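Fructose-bisphosphate aldolase (Plasmodium falciparum, PDB 4TR9) is a class I fructose-bisphosphate aldolase, an enzyme of the TIM-barrel clan, modelled here with N'-[(E)-(2,4-dichlorophenyl)methylidene]-3,4-dihydroxybenzohydrazide in a pocket. Local coordinates at residues F150-V158 / S170-Y181; L231-M240 / V268-L278. One frame throughout, in Å; residues are numbered along the deposited sequence.

Contact 1. Residues F150-V158 / S170-Y181; sequences FAKWRTVLV and SIHETAWGLARY. With 38D (N'-[(E)-(2,4-dichlorophenyl)methylidene]-3,4-dihydroxybenzohydrazide), chain K.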
loop_
_atom_site.group_PDB
_atom_site.type_symbol
_atom_site.label_atom_id
_atom_site.label_comp_id
_atom_site.label_asym_id
_atom_site.label_seq_id
_atom_site.Cartn_x
_atom_site.Cartn_y
_atom_site.Cartn_z
ATOM N N PHE A 150 -2.203 25.553 17.890
ATOM C CA PHE A 150 -2.192 24.785 16.650
ATOM C C PHE A 150 -0.853 24.937 15.931
ATOM O O PHE A 150 -0.156 25.936 16.105
ATOM C CB PHE A 150 -3.357 25.198 15.738
ATOM C CG PHE A 150 -3.222 26.571 15.134
ATOM C CD1 PHE A 150 -2.682 26.737 13.869
ATOM C CD2 PHE A 150 -3.669 27.692 15.817
ATOM C CE1 PHE A 150 -2.569 27.996 13.304
ATOM C CE2 PHE A 150 -3.561 28.953 15.255
ATOM C CZ PHE A 150 -3.010 29.104 13.997
ATOM N N ALA A 151 -0.493 23.935 15.135
ATOM C CA ALA A 151 0.805 23.920 14.469
ATOM C C ALA A 151 0.671 23.823 12.953
ATOM O O ALA A 151 -0.417 23.582 12.431
ATOM C CB ALA A 151 1.651 22.770 14.997
ATOM N N LYS A 152 1.786 24.010 12.252
ATOM C CA LYS A 152 1.793 23.953 10.794
ATOM C C LYS A 152 3.040 23.238 10.271
ATOM O O LYS A 152 4.094 23.264 10.904
ATOM C CB LYS A 152 1.706 25.361 10.206
ATOM C CG LYS A 152 1.105 25.409 8.812
ATOM C CD LYS A 152 1.838 26.406 7.941
ATOM C CE LYS A 152 3.301 26.026 7.823
ATOM N NZ LYS A 152 4.051 26.967 6.956
ATOM N N TRP A 153 2.908 22.614 9.105
ATOM C CA TRP A 153 3.960 21.780 8.532
ATOM C C TRP A 153 3.808 21.766 7.017
ATOM O O TRP A 153 2.900 21.130 6.482
ATOM C CB TRP A 153 3.877 20.366 9.120
ATOM C CG TRP A 153 4.807 19.315 8.556
ATOM C CD1 TRP A 153 4.802 18.803 7.290
ATOM C CD2 TRP A 153 5.822 18.597 9.272
ATOM N NE1 TRP A 153 5.771 17.837 7.164
ATOM C CE2 TRP A 153 6.410 17.689 8.366
ATOM C CE3 TRP A 153 6.305 18.646 10.585
ATOM C CZ2 TRP A 153 7.451 16.835 8.732
ATOM C CZ3 TRP A 153 7.337 17.796 10.947
ATOM C CH2 TRP A 153 7.899 16.902 10.025
ATOM N N ARG A 154 4.694 22.476 6.327
ATOM C CA ARG A 154 4.566 22.665 4.884
ATOM C C ARG A 154 5.379 21.661 4.071
ATOM O O ARG A 154 6.588 21.535 4.247
ATOM C CB ARG A 154 4.981 24.086 4.503
ATOM C CG ARG A 154 5.012 24.348 3.005
ATOM C CD ARG A 154 5.319 25.808 2.717
ATOM N NE ARG A 154 5.415 26.087 1.288
ATOM C CZ ARG A 154 6.558 26.140 0.611
ATOM N NH1 ARG A 154 6.550 26.402 -0.689
ATOM N NH2 ARG A 154 7.710 25.931 1.234
ATOM N N THR A 155 4.698 20.956 3.174
ATOM C CA THR A 155 5.357 20.048 2.243
ATOM C C THR A 155 5.106 20.525 0.817
ATOM O O THR A 155 4.083 21.151 0.538
ATOM C CB THR A 155 4.861 18.601 2.407
ATOM O OG1 THR A 155 4.611 18.332 3.792
ATOM C CG2 THR A 155 5.899 17.620 1.884
ATOM N N VAL A 156 6.037 20.233 -0.084
ATOM C CA VAL A 156 5.962 20.753 -1.444
ATOM C C VAL A 156 6.019 19.655 -2.503
ATOM O O VAL A 156 6.910 18.806 -2.486
ATOM C CB VAL A 156 7.097 21.765 -1.707
ATOM C CG1 VAL A 156 7.165 22.128 -3.181
ATOM C CG2 VAL A 156 6.906 23.008 -0.854
ATOM N N LEU A 157 5.056 19.679 -3.420
ATOM C CA LEU A 157 5.054 18.777 -4.567
ATOM C C LEU A 157 5.105 19.575 -5.867
ATOM O O LEU A 157 4.609 20.699 -5.936
ATOM C CB LEU A 157 3.820 17.871 -4.555
ATOM C CG LEU A 157 3.629 16.936 -3.358
ATOM C CD1 LEU A 157 2.818 17.609 -2.258
ATOM C CD2 LEU A 157 2.975 15.635 -3.796
ATOM N N VAL A 158 5.704 18.986 -6.895
ATOM C CA VAL A 158 5.858 19.657 -8.180
ATOM C C VAL A 158 5.114 18.904 -9.278
ATOM O O VAL A 158 5.188 17.679 -9.352
ATOM C CB VAL A 158 7.348 19.788 -8.567
ATOM C CG1 VAL A 158 7.498 20.421 -9.942
ATOM C CG2 VAL A 158 8.099 20.595 -7.519
ATOM N N SER A 170 7.625 10.656 -4.123
ATOM C CA SER A 170 7.422 12.025 -3.668
ATOM C C SER A 170 6.095 12.173 -2.934
ATOM O O SER A 170 6.022 12.822 -1.889
ATOM C CB SER A 170 7.472 12.993 -4.849
ATOM O OG SER A 170 7.138 14.309 -4.444
ATOM N N ILE A 171 5.051 11.566 -3.490
ATOM C CA ILE A 171 3.711 11.665 -2.929
ATOM C C ILE A 171 3.610 10.962 -1.579
ATOM O O ILE A 171 3.007 11.487 -0.641
ATOM C CB ILE A 171 2.660 11.073 -3.891
ATOM C CG1 ILE A 171 2.637 11.858 -5.203
ATOM C CG2 ILE A 171 1.279 11.073 -3.252
ATOM C CD1 ILE A 171 1.656 11.322 -6.219
ATOM N N HIS A 172 4.211 9.781 -1.477
ATOM C CA HIS A 172 4.083 8.979 -0.266
ATOM C C HIS A 172 4.943 9.515 0.876
ATOM O O HIS A 172 4.539 9.461 2.037
ATOM C CB HIS A 172 4.441 7.518 -0.540
ATOM C CG HIS A 172 3.986 6.582 0.535
ATOM N ND1 HIS A 172 2.665 6.463 0.905
ATOM C CD2 HIS A 172 4.677 5.729 1.329
ATOM C CE1 HIS A 172 2.558 5.574 1.875
ATOM N NE2 HIS A 172 3.766 5.113 2.152
ATOM N N GLU A 173 6.127 10.021 0.549
ATOM C CA GLU A 173 6.977 10.649 1.555
ATOM C C GLU A 173 6.307 11.907 2.095
ATOM O O GLU A 173 6.364 12.190 3.293
ATOM C CB GLU A 173 8.358 10.979 0.978
ATOM C CG GLU A 173 9.133 12.049 1.746
ATOM C CD GLU A 173 9.473 11.649 3.175
ATOM O OE1 GLU A 173 9.333 10.458 3.524
ATOM O OE2 GLU A 173 9.885 12.535 3.954
ATOM N N THR A 174 5.670 12.657 1.200
ATOM C CA THR A 174 4.890 13.822 1.591
ATOM C C THR A 174 3.749 13.412 2.512
ATOM O O THR A 174 3.562 13.990 3.583
ATOM C CB THR A 174 4.317 14.556 0.363
ATOM O OG1 THR A 174 5.364 15.275 -0.298
ATOM C CG2 THR A 174 3.223 15.528 0.778
ATOM N N ALA A 175 3.000 12.399 2.090
ATOM C CA ALA A 175 1.834 11.934 2.833
ATOM C C ALA A 175 2.209 11.388 4.208
ATOM O O ALA A 175 1.588 11.738 5.211
ATOM C CB ALA A 175 1.089 10.876 2.031
ATOM N N TRP A 176 3.225 10.532 4.252
ATOM C CA TRP A 176 3.640 9.915 5.507
ATOM C C TRP A 176 4.285 10.938 6.437
ATOM O O TRP A 176 4.136 10.859 7.658
ATOM C CB TRP A 176 4.606 8.756 5.248
ATOM C CG TRP A 176 4.831 7.900 6.455
ATOM C CD1 TRP A 176 5.903 7.934 7.300
ATOM C CD2 TRP A 176 3.954 6.886 6.963
ATOM N NE1 TRP A 176 5.750 7.001 8.298
ATOM C CE2 TRP A 176 4.561 6.345 8.113
ATOM C CE3 TRP A 176 2.714 6.383 6.553
ATOM C CZ2 TRP A 176 3.971 5.327 8.859
ATOM C CZ3 TRP A 176 2.131 5.372 7.296
ATOM C CH2 TRP A 176 2.759 4.854 8.435
ATOM N N GLY A 177 5.001 11.893 5.853
ATOM C CA GLY A 177 5.620 12.959 6.621
ATOM C C GLY A 177 4.577 13.809 7.318
ATOM O O GLY A 177 4.688 14.094 8.511
ATOM N N LEU A 178 3.557 14.211 6.565
ATOM C CA LEU A 178 2.435 14.957 7.120
ATOM C C LEU A 178 1.686 14.109 8.141
ATOM O O LEU A 178 1.169 14.622 9.132
ATOM C CB LEU A 178 1.483 15.403 6.009
ATOM C CG LEU A 178 1.985 16.485 5.052
ATOM C CD1 LEU A 178 1.179 16.471 3.764
ATOM C CD2 LEU A 178 1.912 17.851 5.712
ATOM N N ALA A 179 1.640 12.805 7.887
ATOM C CA ALA A 179 0.932 11.874 8.756
ATOM C C ALA A 179 1.565 11.794 10.142
ATOM O O ALA A 179 0.872 11.901 11.155
ATOM C CB ALA A 179 0.887 10.493 8.118
ATOM N N ARG A 180 2.880 11.600 10.180
ATOM C CA ARG A 180 3.610 11.514 11.441
ATOM C C ARG A 180 3.492 12.812 12.231
ATOM O O ARG A 180 3.230 12.797 13.434
ATOM C CB ARG A 180 5.082 11.186 11.186
ATOM C CG ARG A 180 5.316 9.826 10.556
ATOM C CD ARG A 180 5.127 8.701 11.561
ATOM N NE ARG A 180 6.222 8.631 12.527
ATOM C CZ ARG A 180 6.133 9.026 13.794
ATOM N NH1 ARG A 180 7.184 8.923 14.596
ATOM N NH2 ARG A 180 4.994 9.519 14.259
ATOM N N TYR A 181 3.682 13.931 11.540
ATOM C CA TYR A 181 3.615 15.251 12.154
ATOM C C TYR A 181 2.276 15.507 12.834
ATOM O O TYR A 181 2.227 16.016 13.953
ATOM C CB TYR A 181 3.879 16.330 11.100
ATOM C CG TYR A 181 2.993 17.553 11.213
ATOM C CD1 TYR A 181 3.280 18.566 12.120
ATOM C CD2 TYR A 181 1.875 17.700 10.399
ATOM C CE1 TYR A 181 2.474 19.686 12.219
ATOM C CE2 TYR A 181 1.063 18.814 10.494
ATOM C CZ TYR A 181 1.368 19.803 11.404
ATOM O OH TYR A 181 0.564 20.915 11.497
HETATM N N12 38D K . 9.883 29.441 2.106
HETATM C C13 38D K . 9.669 29.894 0.760
HETATM C C15 38D K . 12.148 29.841 0.486
HETATM C C17 38D K . 13.198 29.444 -1.629
HETATM C C20 38D K . 10.806 29.472 -1.486
HETATM C C01 38D K . 5.853 29.157 3.628
HETATM C C02 38D K . 4.528 29.107 4.061
HETATM O O03 38D K . 3.498 28.641 3.216
HETATM C C04 38D K . 4.213 29.525 5.347
HETATM C C05 38D K . 5.208 29.984 6.192
HETATM C C06 38D K . 6.523 30.034 5.765
HETATM O O07 38D K . 2.878 29.487 5.810
HETATM C C08 38D K . 6.842 29.614 4.491
HETATM C C09 38D K . 8.307 29.695 4.051
HETATM O O10 38D K . 9.171 30.021 4.856
HETATM N N11 38D K . 8.611 29.391 2.679
HETATM C C14 38D K . 10.908 29.725 -0.113
HETATM C C16 38D K . 13.300 29.698 -0.271
HETATM CL CL1 38D K . 14.661 29.269 -2.556
HETATM C C19 38D K . 11.962 29.330 -2.243
HETATM CL CL2 38D K . 9.260 29.325 -2.278
HETATM O O HOH W 1 5.556 15.742 4.621
HETATM O O HOH W 2 7.912 16.166 -2.857
HETATM O O HOH W 3 7.088 16.416 -6.408
#
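The ring of Tyr181 lies against Trp153 in an offset stack: its centroid is 4.6 Å from that of the five-membered ring of Trp153, and the planes are inclined at 28°. Trp153 CB sits over the centre of one Tyr181 face, while Ala151 CB comes to the edge of the same ring, near its plane. Tyr181 CB rests on one face of the indole, 3.6 Å from the centroid of the six-membered ring, a CH-pi contact. Trp153 CB points at the helix, and CG anti to the backbone N (chi1 175°) carries the indole alongside Tyr181, the two side chains running in opposite senses. Thr155 OG1 lies in plane at the indole edge, and Leu178 CD2 approaches Trp153 CD1 obliquely at 3.4 Å. Thr174 CG2 touches both Thr155 CG2 (3.6 Å) and Leu157 CD1. Thr174 OG1 bonds back to Ser170 O at 3.0 Å, on the opposite face of that carbonyl from Thr174 N.

Strand 150-157 and the helix run antiparallel at 173°, axes 9.0 Å apart, as expected for the first two elements of a beta-alpha-beta unit in a TIM barrel. The strand's alternation separates two chemistries. Lys152 and Arg154 turn from the helix toward the ligand, Lys152 NZ lying 3.0 Å from O07 of 38D and also salt-bridged to Asp40. On the helix side, one water takes a weak bond from Trp153 NE1 and lies 2.9 Å from both Thr155 OG1 and Thr174 O, donating to the latter; two more link Ser170 OG to Val156 O and Val158 N, implying solvent-mediated polar pairing there.

Contact 2. Residues L231-M240 / V268-L278; sequences LEGALLKPNM and VPPALPGVVFL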
loop_
_atom_site.group_PDB
_atom_site.type_symbol
_atom_site.label_atom_id
_atom_site.label_comp_id
_atom_site.label_asym_id
_atom_site.label_seq_id
_atom_site.Cartn_x
_atom_site.Cartn_y
_atom_site.Cartn_z
ATOM N N LEU A 231 -9.491 13.512 12.405
ATOM C CA LEU A 231 -9.821 14.476 11.360
ATOM C C LEU A 231 -10.611 15.651 11.922
ATOM O O LEU A 231 -10.529 16.766 11.406
ATOM C CB LEU A 231 -10.608 13.801 10.235
ATOM C CG LEU A 231 -9.852 12.754 9.414
ATOM C CD1 LEU A 231 -10.744 12.171 8.327
ATOM C CD2 LEU A 231 -8.594 13.357 8.812
ATOM N N GLU A 232 -11.370 15.399 12.985
ATOM C CA GLU A 232 -12.162 16.443 13.627
ATOM C C GLU A 232 -11.273 17.500 14.277
ATOM O O GLU A 232 -11.681 18.648 14.448
ATOM C CB GLU A 232 -13.101 15.840 14.675
ATOM C CG GLU A 232 -14.200 14.949 14.112
ATOM C CD GLU A 232 -13.755 13.513 13.912
ATOM O OE1 GLU A 232 -12.568 13.287 13.595
ATOM O OE2 GLU A 232 -14.598 12.606 14.077
ATOM N N GLY A 233 -10.058 17.106 14.640
ATOM C CA GLY A 233 -9.130 18.015 15.284
ATOM C C GLY A 233 -7.992 18.439 14.378
ATOM O O GLY A 233 -6.926 18.832 14.849
ATOM N N ALA A 234 -8.215 18.364 13.070
ATOM C CA ALA A 234 -7.178 18.717 12.109
ATOM C C ALA A 234 -7.687 19.713 11.074
ATOM O O ALA A 234 -8.890 19.948 10.962
ATOM C CB ALA A 234 -6.648 17.465 11.425
ATOM N N LEU A 235 -6.758 20.300 10.325
ATOM C CA LEU A 235 -7.102 21.206 9.236
ATOM C C LEU A 235 -6.264 20.887 8.004
ATOM O O LEU A 235 -5.171 20.332 8.113
ATOM C CB LEU A 235 -6.897 22.665 9.651
ATOM C CG LEU A 235 -7.871 23.245 10.680
ATOM C CD1 LEU A 235 -7.501 24.683 11.014
ATOM C CD2 LEU A 235 -9.306 23.162 10.178
ATOM N N LEU A 236 -6.782 21.238 6.834
ATOM C CA LEU A 236 -6.075 20.999 5.582
ATOM C C LEU A 236 -5.692 22.314 4.919
ATOM O O LEU A 236 -6.522 23.211 4.776
ATOM C CB LEU A 236 -6.933 20.161 4.632
ATOM C CG LEU A 236 -6.328 19.810 3.270
ATOM C CD1 LEU A 236 -5.080 18.957 3.435
ATOM C CD2 LEU A 236 -7.353 19.104 2.394
ATOM N N LYS A 237 -4.431 22.428 4.516
ATOM C CA LYS A 237 -3.963 23.619 3.818
ATOM C C LYS A 237 -3.424 23.261 2.437
ATOM O O LYS A 237 -2.213 23.157 2.244
ATOM C CB LYS A 237 -2.890 24.342 4.638
ATOM C CG LYS A 237 -2.464 25.687 4.064
ATOM C CD LYS A 237 -1.488 26.401 4.983
ATOM C CE LYS A 237 -1.069 27.745 4.408
ATOM N NZ LYS A 237 -0.166 28.487 5.330
ATOM N N PRO A 238 -4.328 23.058 1.469
ATOM C CA PRO A 238 -3.932 22.711 0.106
ATOM C C PRO A 238 -3.881 23.932 -0.798
ATOM O O PRO A 238 -4.234 25.034 -0.374
ATOM C CB PRO A 238 -5.044 21.765 -0.329
ATOM C CG PRO A 238 -6.261 22.356 0.328
ATOM C CD PRO A 238 -5.792 23.004 1.625
ATOM N N ASN A 239 -3.445 23.734 -2.035
ATOM C CA ASN A 239 -3.481 24.791 -3.031
ATOM C C ASN A 239 -4.800 24.755 -3.788
ATOM O O ASN A 239 -5.414 23.697 -3.921
ATOM C CB ASN A 239 -2.314 24.653 -4.007
ATOM C CG ASN A 239 -2.341 23.340 -4.762
ATOM O OD1 ASN A 239 -2.599 22.283 -4.184
ATOM N ND2 ASN A 239 -2.087 23.401 -6.064
ATOM N N MET A 240 -5.238 25.908 -4.276
ATOM C CA MET A 240 -6.423 25.962 -5.120
ATOM C C MET A 240 -6.141 25.259 -6.441
ATOM O O MET A 240 -5.052 25.388 -7.000
ATOM C CB MET A 240 -6.855 27.408 -5.368
ATOM C CG MET A 240 -7.309 28.147 -4.122
ATOM S SD MET A 240 -7.807 29.840 -4.486
ATOM C CE MET A 240 -8.317 30.402 -2.865
ATOM N N VAL A 268 -11.949 14.749 0.461
ATOM C CA VAL A 268 -11.938 15.189 1.857
ATOM C C VAL A 268 -13.199 14.810 2.632
ATOM O O VAL A 268 -14.279 15.333 2.360
ATOM C CB VAL A 268 -11.756 16.719 1.956
ATOM C CG1 VAL A 268 -11.723 17.151 3.412
ATOM C CG2 VAL A 268 -10.489 17.155 1.237
ATOM N N PRO A 269 -13.057 13.905 3.616
ATOM C CA PRO A 269 -14.168 13.500 4.485
ATOM C C PRO A 269 -14.709 14.665 5.312
ATOM O O PRO A 269 -13.925 15.491 5.781
ATOM C CB PRO A 269 -13.539 12.435 5.392
ATOM C CG PRO A 269 -12.339 11.955 4.648
ATOM C CD PRO A 269 -11.826 13.156 3.917
ATOM N N PRO A 270 -16.040 14.727 5.489
ATOM C CA PRO A 270 -16.744 15.797 6.205
ATOM C C PRO A 270 -16.329 15.952 7.669
ATOM O O PRO A 270 -16.636 16.981 8.273
ATOM C CB PRO A 270 -18.212 15.369 6.113
ATOM C CG PRO A 270 -18.277 14.508 4.907
ATOM C CD PRO A 270 -16.979 13.764 4.892
ATOM N N ALA A 271 -15.654 14.951 8.228
ATOM C CA ALA A 271 -15.188 15.019 9.611
ATOM C C ALA A 271 -14.204 16.166 9.795
ATOM O O ALA A 271 -14.100 16.743 10.877
ATOM C CB ALA A 271 -14.552 13.707 10.027
ATOM N N LEU A 272 -13.474 16.485 8.731
ATOM C CA LEU A 272 -12.581 17.631 8.737
ATOM C C LEU A 272 -13.414 18.904 8.828
ATOM O O LEU A 272 -14.220 19.183 7.943
ATOM C CB LEU A 272 -11.706 17.644 7.483
ATOM C CG LEU A 272 -10.435 18.491 7.546
ATOM C CD1 LEU A 272 -9.416 17.855 8.479
ATOM C CD2 LEU A 272 -9.848 18.682 6.159
ATOM N N PRO A 273 -13.224 19.677 9.907
ATOM C CA PRO A 273 -14.053 20.856 10.186
ATOM C C PRO A 273 -13.911 21.953 9.136
ATOM O O PRO A 273 -14.850 22.723 8.931
ATOM C CB PRO A 273 -13.533 21.334 11.547
ATOM C CG PRO A 273 -12.143 20.816 11.620
ATOM C CD PRO A 273 -12.167 19.495 10.916
ATOM N N GLY A 274 -12.758 22.024 8.478
ATOM C CA GLY A 274 -12.541 23.046 7.473
ATOM C C GLY A 274 -11.280 22.883 6.647
ATOM O O GLY A 274 -10.440 22.025 6.921
ATOM N N VAL A 275 -11.157 23.723 5.624
ATOM C CA VAL A 275 -9.993 23.728 4.748
ATOM C C VAL A 275 -9.483 25.155 4.564
ATOM O O VAL A 275 -10.227 26.038 4.137
ATOM C CB VAL A 275 -10.320 23.115 3.373
ATOM C CG1 VAL A 275 -9.228 23.433 2.369
ATOM C CG2 VAL A 275 -10.527 21.613 3.495
ATOM N N VAL A 276 -8.216 25.376 4.896
ATOM C CA VAL A 276 -7.625 26.707 4.810
ATOM C C VAL A 276 -6.680 26.829 3.614
ATOM O O VAL A 276 -5.550 26.346 3.649
ATOM C CB VAL A 276 -6.871 27.065 6.109
ATOM C CG1 VAL A 276 -7.841 27.578 7.158
ATOM C CG2 VAL A 276 -6.104 25.860 6.640
ATOM N N PHE A 277 -7.150 27.480 2.554
ATOM C CA PHE A 277 -6.365 27.610 1.329
ATOM C C PHE A 277 -5.144 28.506 1.503
ATOM O O PHE A 277 -5.132 29.408 2.340
ATOM C CB PHE A 277 -7.237 28.151 0.193
ATOM C CG PHE A 277 -8.289 27.191 -0.272
ATOM C CD1 PHE A 277 -7.953 26.111 -1.070
ATOM C CD2 PHE A 277 -9.615 27.372 0.080
ATOM C CE1 PHE A 277 -8.919 25.225 -1.503
ATOM C CE2 PHE A 277 -10.587 26.489 -0.351
ATOM C CZ PHE A 277 -10.238 25.414 -1.143
ATOM N N LEU A 278 -4.116 28.245 0.702
ATOM C CA LEU A 278 -2.925 29.082 0.682
ATOM C C LEU A 278 -2.931 29.961 -0.565
ATOM O O LEU A 278 -3.340 29.522 -1.640
ATOM C CB LEU A 278 -1.658 28.223 0.742
ATOM C CG LEU A 278 -1.466 27.123 -0.307
ATOM C CD1 LEU A 278 -0.669 27.626 -1.504
ATOM C CD2 LEU A 278 -0.797 25.904 0.313
HETATM O O HOH W 4 -4.034 28.190 -3.624
#
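Leu236 and Val275 send their side chains off in the same direction from a single backbone bridge. From Leu236 CB the first neighbours are Leu272 CD2 at 3.6 Å and Val275 CG2 at 4.0 Å. CG, anti to the backbone N (chi1 -180°), carries the branch onward, and CD2 at its end meets Val268 CG2 at 3.9 Å as well as Val275 CG2. Phe221 of helix 206-226 packs on both Leu236 and Val268.

The backbone beneath is joined by Val276 N to Leu236 O, 2.8 Å long with 148° at the hydrogen; Leu278 N to Pro238 O is a weak bond. In the TIM barrel this pairing of strands 235-236 and 274-277 closes the cylinder: within the chain they are the two end strands of the eight-stranded parallel sheet, and each is also bonded to its other neighbour, 191-198 or 303-308.

Ahead of the strands, the type I turn from Pro269 to Leu272 packs on the 231-234 bend. There Leu272 CD1 reaches Ala234 O, and the Leu231 and Pro269 side chains cross at about a right angle, CD1 against CG. Glu232 OE2 forms a salt bridge with Arg266 of the third subunit, bringing this end to a subunit interface.

Beyond the bridge, Lys237 extends past CG in a straight chain whose CE passes 3.7 Å from Leu278 CB; its NZ makes weak bonds to 38D and Ser307. Pro238 CD touches Val275 CG1 at 3.5 Å. Met240 makes a Met-aromatic contact with Phe277: CG does the touching, 3.7 Å from Phe277 CD1, while SD stays oblique to the ring and 5.4 Å from its centroid. One water links Met240 N to Leu278 O.

In the fold
Both contacts are buried and share the parallel barrel sheet, yet they use it differently. Contact 1 faces outward, joining strand 150-157 to the helix that follows it, with aromatic stacking and bridging waters; contact 2 joins strand to strand, with aliphatic side chains and few direct backbone bonds. Their centres are 14 Å apart, and strand 191-198 lies between strands 150-157 and 235-236 in the sheet. They meet inside the barrel, where Lys152 CD is 3.9 Å from Lys237 NZ in the pocket of 38D. At the periphery, helix 168-187 meets mainly the second subunit, through Glu173, Trp176 and Arg180, and touches the third at Ile171, while the turn of contact 2 borders the third.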